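Local coordinates for catalytic domain of the nuclear inclusion protein A (nia) (Tobacco etch virus, PDB 1LVM), which acts as a chymotrypsin-type cysteine protease, the catalytic domain of a viral nuclear inclusion protein, cleaving peptide bonds with sequence specificity, at residues Ser142-Phe147 with Trp219-Val224; Ile85-Met90 with Thr188-Phe194. The protein carries 1 engineered substitution. All coordinates share one frame; numbering follows the deposited sequence.

Contact 1 of 2, residues Ser142-Phe147 with Trp219-Val224; sequences SSDGIF and WGGHKV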
ATOM      1  N   SER A 142       6.100  -4.656 -15.123  1.00 18.81           N
ATOM      2  CA  SER A 142       7.340  -4.028 -15.581  1.00 22.67           C
ATOM      3  C   SER A 142       8.414  -5.081 -15.171  1.00 35.60           C
ATOM      4  O   SER A 142       8.616  -5.311 -13.981  1.00 62.52           O
ATOM      5  CB  SER A 142       7.601  -2.725 -14.855  1.00 21.10           C
ATOM      6  OG  SER A 142       8.881  -2.256 -15.259  1.00 26.10           O
ATOM      7  N   SER A 143       9.070  -5.731 -16.132  1.00 58.61           N
ATOM      8  CA  SER A 143      10.082  -6.782 -15.846  1.00 39.90           C
ATOM      9  C   SER A 143       9.512  -8.082 -15.340  1.00 66.32           C
ATOM     10  O   SER A 143       8.581  -8.659 -15.904  1.00 73.73           O
ATOM     11  CB  SER A 143      11.101  -6.369 -14.780  1.00 38.24           C
ATOM     12  OG  SER A 143      11.922  -5.271 -15.171  1.00 69.09           O
ATOM     13  N   ASP A 144      10.113  -8.510 -14.233  1.00 43.87           N
ATOM     14  CA  ASP A 144       9.795  -9.752 -13.523  1.00 29.65           C
ATOM     15  C   ASP A 144       8.467  -9.766 -12.798  1.00 34.03           C
ATOM     16  O   ASP A 144       8.117 -10.749 -12.127  1.00 34.83           O
ATOM     17  CB  ASP A 144      10.918 -10.049 -12.505  1.00 32.73           C
ATOM     18  CG  ASP A 144      11.320  -8.815 -11.700  1.00 93.94           C
ATOM     19  OD1 ASP A 144      10.455  -7.905 -11.594  1.00 60.02           O
ATOM     20  OD2 ASP A 144      12.474  -8.764 -11.169  1.00 63.34           O
ATOM     21  N   GLY A 145       7.706  -8.689 -12.929  1.00 29.51           N
ATOM     22  CA  GLY A 145       6.409  -8.645 -12.260  1.00 37.61           C
ATOM     23  C   GLY A 145       6.458  -8.093 -10.844  1.00 27.33           C
ATOM     24  O   GLY A 145       5.436  -8.120 -10.143  1.00 30.53           O
ATOM     25  N   ILE A 146       7.621  -7.592 -10.387  1.00 22.14           N
ATOM     26  CA  ILE A 146       7.657  -7.026  -9.008  1.00 20.36           C
ATOM     27  C   ILE A 146       6.873  -5.718  -9.002  1.00 17.31           C
ATOM     28  O   ILE A 146       5.903  -5.524  -8.217  1.00 19.36           O
ATOM     29  CB  ILE A 146       9.091  -6.779  -8.552  1.00 27.44           C
ATOM     30  CG1 ILE A 146       9.813  -8.125  -8.506  1.00 36.83           C
ATOM     31  CG2 ILE A 146       9.122  -6.002  -7.219  1.00 20.19           C
ATOM     32  CD1 ILE A 146       9.139  -9.135  -7.682  1.00 25.52           C
ATOM     33  N   PHE A 147       7.301  -4.797  -9.836  1.00 14.28           N
ATOM     34  CA  PHE A 147       6.565  -3.566 -10.001  1.00 17.48           C
ATOM     35  C   PHE A 147       5.664  -3.768 -11.231  1.00 20.30           C
ATOM     36  O   PHE A 147       6.048  -4.470 -12.194  1.00 22.08           O
ATOM     37  CB  PHE A 147       7.492  -2.382 -10.291  1.00 17.64           C
ATOM     38  CG  PHE A 147       8.265  -1.909  -9.113  1.00 22.46           C
ATOM     39  CD1 PHE A 147       7.660  -1.092  -8.155  1.00 18.80           C
ATOM     40  CD2 PHE A 147       9.618  -2.231  -8.978  1.00 22.97           C
ATOM     41  CE1 PHE A 147       8.398  -0.584  -7.075  1.00 22.12           C
ATOM     42  CE2 PHE A 147      10.359  -1.751  -7.912  1.00 24.95           C
ATOM     43  CZ  PHE A 147       9.744  -0.914  -6.953  1.00 17.76           C
ATOM     44  N   TRP A 219      15.260  -2.921  -6.946  1.00 23.01           N
ATOM     45  CA  TRP A 219      14.171  -3.909  -6.831  1.00 30.69           C
ATOM     46  C   TRP A 219      13.424  -4.103  -8.150  1.00 23.15           C
ATOM     47  O   TRP A 219      13.141  -3.135  -8.849  1.00 21.72           O
ATOM     48  CB  TRP A 219      13.155  -3.458  -5.753  1.00 24.38           C
ATOM     49  CG  TRP A 219      13.744  -3.413  -4.381  1.00 32.38           C
ATOM     50  CD1 TRP A 219      14.868  -4.078  -3.938  1.00 50.60           C
ATOM     51  CD2 TRP A 219      13.210  -2.739  -3.242  1.00 38.93           C
ATOM     52  NE1 TRP A 219      15.061  -3.854  -2.579  1.00 33.08           N
ATOM     53  CE2 TRP A 219      14.052  -3.036  -2.136  1.00 45.97           C
ATOM     54  CE3 TRP A 219      12.097  -1.912  -3.041  1.00 24.45           C
ATOM     55  CZ2 TRP A 219      13.812  -2.532  -0.859  1.00 32.85           C
ATOM     56  CZ3 TRP A 219      11.864  -1.410  -1.741  1.00 23.19           C
ATOM     57  CH2 TRP A 219      12.712  -1.722  -0.683  1.00 32.92           C
ATOM     58  N   GLY A 220      13.142  -5.357  -8.483  1.00 22.64           N
ATOM     59  CA  GLY A 220      12.373  -5.673  -9.664  1.00 26.55           C
ATOM     60  C   GLY A 220      12.938  -5.091 -10.951  1.00 61.96           C
ATOM     61  O   GLY A 220      12.195  -4.727 -11.842  1.00 22.33           O
ATOM     62  N   GLY A 221      14.254  -4.974 -11.039  1.00 30.61           N
ATOM     63  CA  GLY A 221      14.864  -4.477 -12.261  1.00 36.07           C
ATOM     64  C   GLY A 221      14.902  -2.989 -12.456  1.00 36.02           C
ATOM     65  O   GLY A 221      15.244  -2.511 -13.536  1.00 38.25           O
ATOM     66  N   HIS A 222      14.556  -2.252 -11.413  1.00 19.20           N
ATOM     67  CA  HIS A 222      14.534  -0.788 -11.443  1.00 24.32           C
ATOM     68  C   HIS A 222      15.390  -0.241 -10.292  1.00 39.78           C
ATOM     69  O   HIS A 222      15.400  -0.816  -9.201  1.00 28.67           O
ATOM     70  CB  HIS A 222      13.097  -0.266 -11.206  1.00 23.63           C
ATOM     71  CG  HIS A 222      12.160  -0.415 -12.377  1.00 15.50           C
ATOM     72  ND1 HIS A 222      11.956   0.598 -13.287  1.00 22.21           N
ATOM     73  CD2 HIS A 222      11.276  -1.407 -12.706  1.00 19.63           C
ATOM     74  CE1 HIS A 222      10.992   0.250 -14.132  1.00 19.80           C
ATOM     75  NE2 HIS A 222      10.566  -0.959 -13.800  1.00 23.60           N
ATOM     76  N   LYS A 223      16.103   0.859 -10.525  1.00 31.32           N
ATOM     77  CA  LYS A 223      16.808   1.488  -9.417  1.00 26.72           C
ATOM     78  C   LYS A 223      15.765   2.509  -8.901  1.00 20.71           C
ATOM     79  O   LYS A 223      15.219   3.330  -9.663  1.00 22.31           O
ATOM     80  CB  LYS A 223      18.056   2.216  -9.915  1.00 26.75           C
ATOM     81  CG  LYS A 223      19.007   2.657  -8.820  1.00 50.23           C
ATOM     82  CD  LYS A 223      20.100   3.540  -9.412  1.00 52.21           C
ATOM     83  CE  LYS A 223      21.183   3.820  -8.402  1.00 61.71           C
ATOM     84  NZ  LYS A 223      22.307   4.539  -9.049  1.00 88.36           N
ATOM     85  N   VAL A 224      15.456   2.446  -7.599  1.00 28.22           N
ATOM     86  CA  VAL A 224      14.495   3.344  -7.035  1.00 19.66           C
ATOM     87  C   VAL A 224      15.143   4.223  -5.955  1.00 16.91           C
ATOM     88  O   VAL A 224      15.813   3.708  -5.077  1.00 22.43           O
ATOM     89  CB  VAL A 224      13.286   2.575  -6.355  1.00 21.07           C
ATOM     90  CG1 VAL A 224      12.118   3.601  -6.108  1.00 21.82           C
ATOM     91  CG2 VAL A 224      12.840   1.382  -7.239  1.00 23.02           C
TER
HETATM   92  O   HOH W   1       9.478  -5.003 -11.666  1.00 25.55           O
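F147 against W219 and S142 against H222 make the tight half of this contact. The F147 ring drives its CE2 edge at the backbone of the 219-222 turn, W219 O lying near the ring plane at 3.2 Å from CE2. Beyond it, F147 CZ meets CG2 of V224 at 3.9 Å. The F147 and H222 rings are 80° apart in plane, at an oblique approach. H222 points NE2 at S142, whose OG lies at the imidazole edge and forms a short hydrogen bond of 2.6 Å with NE2; OG stands anti to the backbone N (chi1 174°), which brings it there. G220, in the type I' turn from W219 to H222, sets its CA 3.6 Å from CB of I146. A water accepts from F147 N and lies 2.7 Å from G220 O, bridging the two backbones. Toward solvent the fit loosens: S143 OG reaches G220 O at 3.4 Å, a weak bond at most, and the exposed D144 brings OD2 to 3.4 Å from G220 CA, while OD1 accepts from I146 N in an Asx turn, met from above the carboxylate plane. H222 ND1 bonds the backbone of the bound peptide and V224 pairs with it in parallel, so a barrel loop backs a hairpin that borders the substrate groove of this chymotrypsin-type protease.

Contact 2 of 2, residues Ile85-Met90 with Thr188-Phe194; sequences IDGRDM and TSVPKNF
A chi1 of -77° swings CG of R88 away from its carbonyl, and the straight chain beyond carries NE to S189, so that the guanidinium turns its side to that residue. NH2 gives S189 OG a bond of 2.9 Å at 153°, and NE reaches the same oxygen less directly; OG lies close to the guanidinium plane. NE also bonds S189 O at 3.0 Å, from above the carbonyl plane, and the two nitrogens thus fix the rotation of the group. P191 CB lies over one face, toward its rim, 3.7 Å from R88 NH1. While accepting from R88, S189 OG can donate to G145 O, with I146 O also within bonding range of the same proton.

The other side is apolar. M90, extended through chi1 (-168°) and chi2, puts SD 3.9 Å from CE1 of F194, an oblique Met-aromatic contact, and chi3 turns CE toward S189 O. CD1 of I85 comes to the F194 ring edge, and I85 CG2 meets CG of P191 at 3.8 Å. Between these ends, CG2 of T188 lies against CB of R88, and a water accepts from D89 N and bonds T188 OG1, which also binds S176. The D89 carboxylate is held by S176 and N52 at OD2 and by the backbone N of H54 at OD1. The loop between strands 81-84 and 91-94 of the first domain thus packs on the end of strand 185-189 of the second domain's barrel and the turn after it, at the domain cleft of the chymotrypsin fold, with D89 placed consistently with the aspartate of a catalytic triad.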
ATOM      1  N   ILE A  85       8.698  -8.654   2.712  1.00 15.24           N
ATOM      2  CA  ILE A  85       8.349  -9.353   1.500  1.00 12.76           C
ATOM      3  C   ILE A  85       9.612  -9.222   0.590  1.00 14.20           C
ATOM      4  O   ILE A  85      10.011  -8.166   0.081  1.00 14.06           O
ATOM      5  CB  ILE A  85       7.113  -8.676   0.761  1.00 19.36           C
ATOM      6  CG1 ILE A  85       5.921  -8.493   1.745  1.00 20.15           C
ATOM      7  CG2 ILE A  85       6.686  -9.574  -0.447  1.00 19.09           C
ATOM      8  CD1 ILE A  85       5.334  -9.792   2.206  1.00 17.50           C
ATOM      9  N   ASP A  86      10.275 -10.348   0.451  1.00 21.66           N
ATOM     10  CA  ASP A  86      11.509 -10.474  -0.301  1.00 21.47           C
ATOM     11  C   ASP A  86      11.485  -9.808  -1.682  1.00 18.41           C
ATOM     12  O   ASP A  86      10.610 -10.088  -2.506  1.00 24.17           O
ATOM     13  CB  ASP A  86      11.753 -11.999  -0.473  1.00 37.11           C
ATOM     14  CG  ASP A  86      13.215 -12.375  -0.538  1.00 78.29           C
ATOM     15  OD1 ASP A  86      14.064 -11.474  -0.664  1.00 41.52           O
ATOM     16  OD2 ASP A  86      13.505 -13.592  -0.459  1.00 93.94           O
ATOM     17  N   GLY A  87      12.436  -8.932  -1.926  1.00 23.57           N
ATOM     18  CA  GLY A  87      12.561  -8.322  -3.236  1.00 22.96           C
ATOM     19  C   GLY A  87      11.503  -7.346  -3.696  1.00 28.83           C
ATOM     20  O   GLY A  87      11.597  -6.912  -4.833  1.00 19.40           O
ATOM     21  N   ARG A  88      10.544  -6.990  -2.835  1.00 16.42           N
ATOM     22  CA  ARG A  88       9.395  -6.068  -3.173  1.00 20.64           C
ATOM     23  C   ARG A  88       9.381  -4.908  -2.168  1.00 18.46           C
ATOM     24  O   ARG A  88       9.847  -5.045  -1.036  1.00 18.14           O
ATOM     25  CB  ARG A  88       8.008  -6.769  -2.989  1.00 12.31           C
ATOM     26  CG  ARG A  88       7.642  -7.749  -4.133  1.00 29.97           C
ATOM     27  CD  ARG A  88       6.334  -8.505  -3.946  1.00 23.16           C
ATOM     28  NE  ARG A  88       5.690  -8.843  -5.261  1.00 17.07           N
ATOM     29  CZ  ARG A  88       5.998  -9.919  -5.955  1.00 35.53           C
ATOM     30  NH1 ARG A  88       6.912 -10.732  -5.473  1.00 19.27           N
ATOM     31  NH2 ARG A  88       5.390 -10.209  -7.110  1.00 50.81           N
ATOM     32  N   ASP A  89       8.810  -3.783  -2.575  1.00 11.64           N
ATOM     33  CA  ASP A  89       8.640  -2.653  -1.657  1.00 11.26           C
ATOM     34  C   ASP A  89       7.372  -2.928  -0.847  1.00 14.17           C
ATOM     35  O   ASP A  89       6.376  -2.140  -0.905  1.00 14.01           O
ATOM     36  CB  ASP A  89       8.470  -1.360  -2.462  1.00 14.25           C
ATOM     37  CG  ASP A  89       8.231  -0.124  -1.588  1.00 17.76           C
ATOM     38  OD1 ASP A  89       8.743  -0.074  -0.430  1.00 14.61           O
ATOM     39  OD2 ASP A  89       7.498   0.794  -2.088  1.00 16.56           O
ATOM     40  N   MET A  90       7.401  -3.963  -0.037  1.00 12.54           N
ATOM     41  CA  MET A  90       6.226  -4.298   0.777  1.00 10.14           C
ATOM     42  C   MET A  90       6.626  -4.900   2.098  1.00 14.56           C
ATOM     43  O   MET A  90       7.576  -5.706   2.171  1.00 15.36           O
ATOM     44  CB  MET A  90       5.288  -5.311   0.020  1.00 12.37           C
ATOM     45  CG  MET A  90       3.891  -5.473   0.715  1.00 12.24           C
ATOM     46  SD  MET A  90       2.837  -6.668  -0.122  1.00 16.39           S
ATOM     47  CE  MET A  90       2.194  -5.537  -1.364  1.00 15.25           C
ATOM     48  N   THR A 188       3.649  -1.894  -6.366  1.00 16.72           N
ATOM     49  CA  THR A 188       4.271  -3.134  -6.008  1.00 10.79           C
ATOM     50  C   THR A 188       3.155  -4.151  -5.960  1.00 13.50           C
ATOM     51  O   THR A 188       2.140  -3.967  -5.260  1.00 15.20           O
ATOM     52  CB  THR A 188       4.919  -3.011  -4.604  1.00 15.06           C
ATOM     53  OG1 THR A 188       5.979  -2.040  -4.670  1.00 14.92           O
ATOM     54  CG2 THR A 188       5.435  -4.343  -4.124  1.00 15.23           C
ATOM     55  N   SER A 189       3.311  -5.204  -6.751  1.00 13.03           N
ATOM     56  CA  SER A 189       2.345  -6.255  -6.817  1.00 12.74           C
ATOM     57  C   SER A 189       2.220  -7.121  -5.538  1.00 12.74           C
ATOM     58  O   SER A 189       3.181  -7.330  -4.756  1.00 16.75           O
ATOM     59  CB  SER A 189       2.655  -7.188  -8.003  1.00 18.48           C
ATOM     60  OG  SER A 189       3.915  -7.838  -7.803  1.00 15.42           O
ATOM     61  N   VAL A 190       1.000  -7.592  -5.306  1.00 13.77           N
ATOM     62  CA  VAL A 190       0.739  -8.523  -4.216  1.00 11.18           C
ATOM     63  C   VAL A 190       1.489  -9.786  -4.694  1.00 12.44           C
ATOM     64  O   VAL A 190       1.293 -10.208  -5.858  1.00 17.14           O
ATOM     65  CB  VAL A 190      -0.794  -8.844  -4.144  1.00 17.24           C
ATOM     66  CG1 VAL A 190      -1.054 -10.233  -3.457  1.00 16.65           C
ATOM     67  CG2 VAL A 190      -1.512  -7.655  -3.385  1.00 12.06           C
ATOM     68  N   PRO A 191       2.319 -10.410  -3.812  1.00 15.28           N
ATOM     69  CA  PRO A 191       3.036 -11.609  -4.196  1.00 17.80           C
ATOM     70  C   PRO A 191       2.174 -12.861  -4.229  1.00 11.75           C
ATOM     71  O   PRO A 191       1.082 -12.936  -3.648  1.00 12.99           O
ATOM     72  CB  PRO A 191       4.154 -11.719  -3.151  1.00 16.49           C
ATOM     73  CG  PRO A 191       3.467 -11.162  -1.839  1.00 15.38           C
ATOM     74  CD  PRO A 191       2.522 -10.049  -2.373  1.00 11.98           C
ATOM     75  N   LYS A 192       2.690 -13.908  -4.826  1.00 19.60           N
ATOM     76  CA  LYS A 192       1.941 -15.171  -4.841  1.00 18.66           C
ATOM     77  C   LYS A 192       1.659 -15.676  -3.410  1.00 15.51           C
ATOM     78  O   LYS A 192       2.486 -15.504  -2.503  1.00 17.02           O
ATOM     79  CB  LYS A 192       2.784 -16.204  -5.586  1.00 23.50           C
ATOM     80  CG  LYS A 192       2.157 -17.525  -5.707  1.00 31.58           C
ATOM     81  CD  LYS A 192       3.162 -18.473  -6.397  1.00 55.18           C
ATOM     82  CE  LYS A 192       2.582 -19.847  -6.674  1.00 72.85           C
ATOM     83  NZ  LYS A 192       1.372 -19.755  -7.529  1.00 56.88           N
ATOM     84  N   ASN A 193       0.481 -16.278  -3.229  1.00 16.43           N
ATOM     85  CA  ASN A 193       0.030 -16.863  -1.962  1.00 19.62           C
ATOM     86  C   ASN A 193       0.044 -15.902  -0.771  1.00 24.76           C
ATOM     87  O   ASN A 193       0.352 -16.256   0.397  1.00 15.77           O
ATOM     88  CB  ASN A 193       0.819 -18.139  -1.686  1.00 19.16           C
ATOM     89  CG  ASN A 193       0.541 -19.225  -2.745  1.00 26.02           C
ATOM     90  OD1 ASN A 193      -0.501 -19.196  -3.408  1.00 28.16           O
ATOM     91  ND2 ASN A 193       1.474 -20.151  -2.930  1.00 21.84           N
ATOM     92  N   PHE A 194      -0.339 -14.666  -1.064  1.00 18.47           N
ATOM     93  CA  PHE A 194      -0.367 -13.656  -0.007  1.00 18.37           C
ATOM     94  C   PHE A 194      -1.429 -13.958   1.023  1.00 18.37           C
ATOM     95  O   PHE A 194      -1.224 -13.687   2.193  1.00 14.88           O
ATOM     96  CB  PHE A 194      -0.562 -12.256  -0.664  1.00 16.15           C
ATOM     97  CG  PHE A 194      -0.237 -11.081   0.236  1.00 12.39           C
ATOM     98  CD1 PHE A 194       1.023 -10.914   0.812  1.00 13.77           C
ATOM     99  CD2 PHE A 194      -1.243 -10.135   0.533  1.00 12.67           C
ATOM    100  CE1 PHE A 194       1.319  -9.837   1.676  1.00 14.17           C
ATOM    101  CE2 PHE A 194      -0.979  -9.036   1.399  1.00 19.82           C
ATOM    102  CZ  PHE A 194       0.273  -8.872   1.969  1.00 15.92           C
TER
HETATM  103  O   HOH W   2       8.416  -3.417  -5.370  1.00 16.99           O

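Overall arrangement
Contact 2 is the buried one, its centre about 10 Å from the centre of the chain; contact 1, with its centre about 16 Å out, has exposed residues along one side. Their centres lie about 11 Å apart, and S189 joins them, its N paired with I146 O and its OG with G145 O. W219 of contact 1 packs on D89, and K53 sits between them, meeting the W219 ring and bonding carbonyls of I85 and R88. Chemistry follows place: contact 1 mixes a histidine-serine bond, turn glycines and a water beside the bound peptide, whereas contact 2 sets an arginine grip and a Met-aromatic core between the two domains.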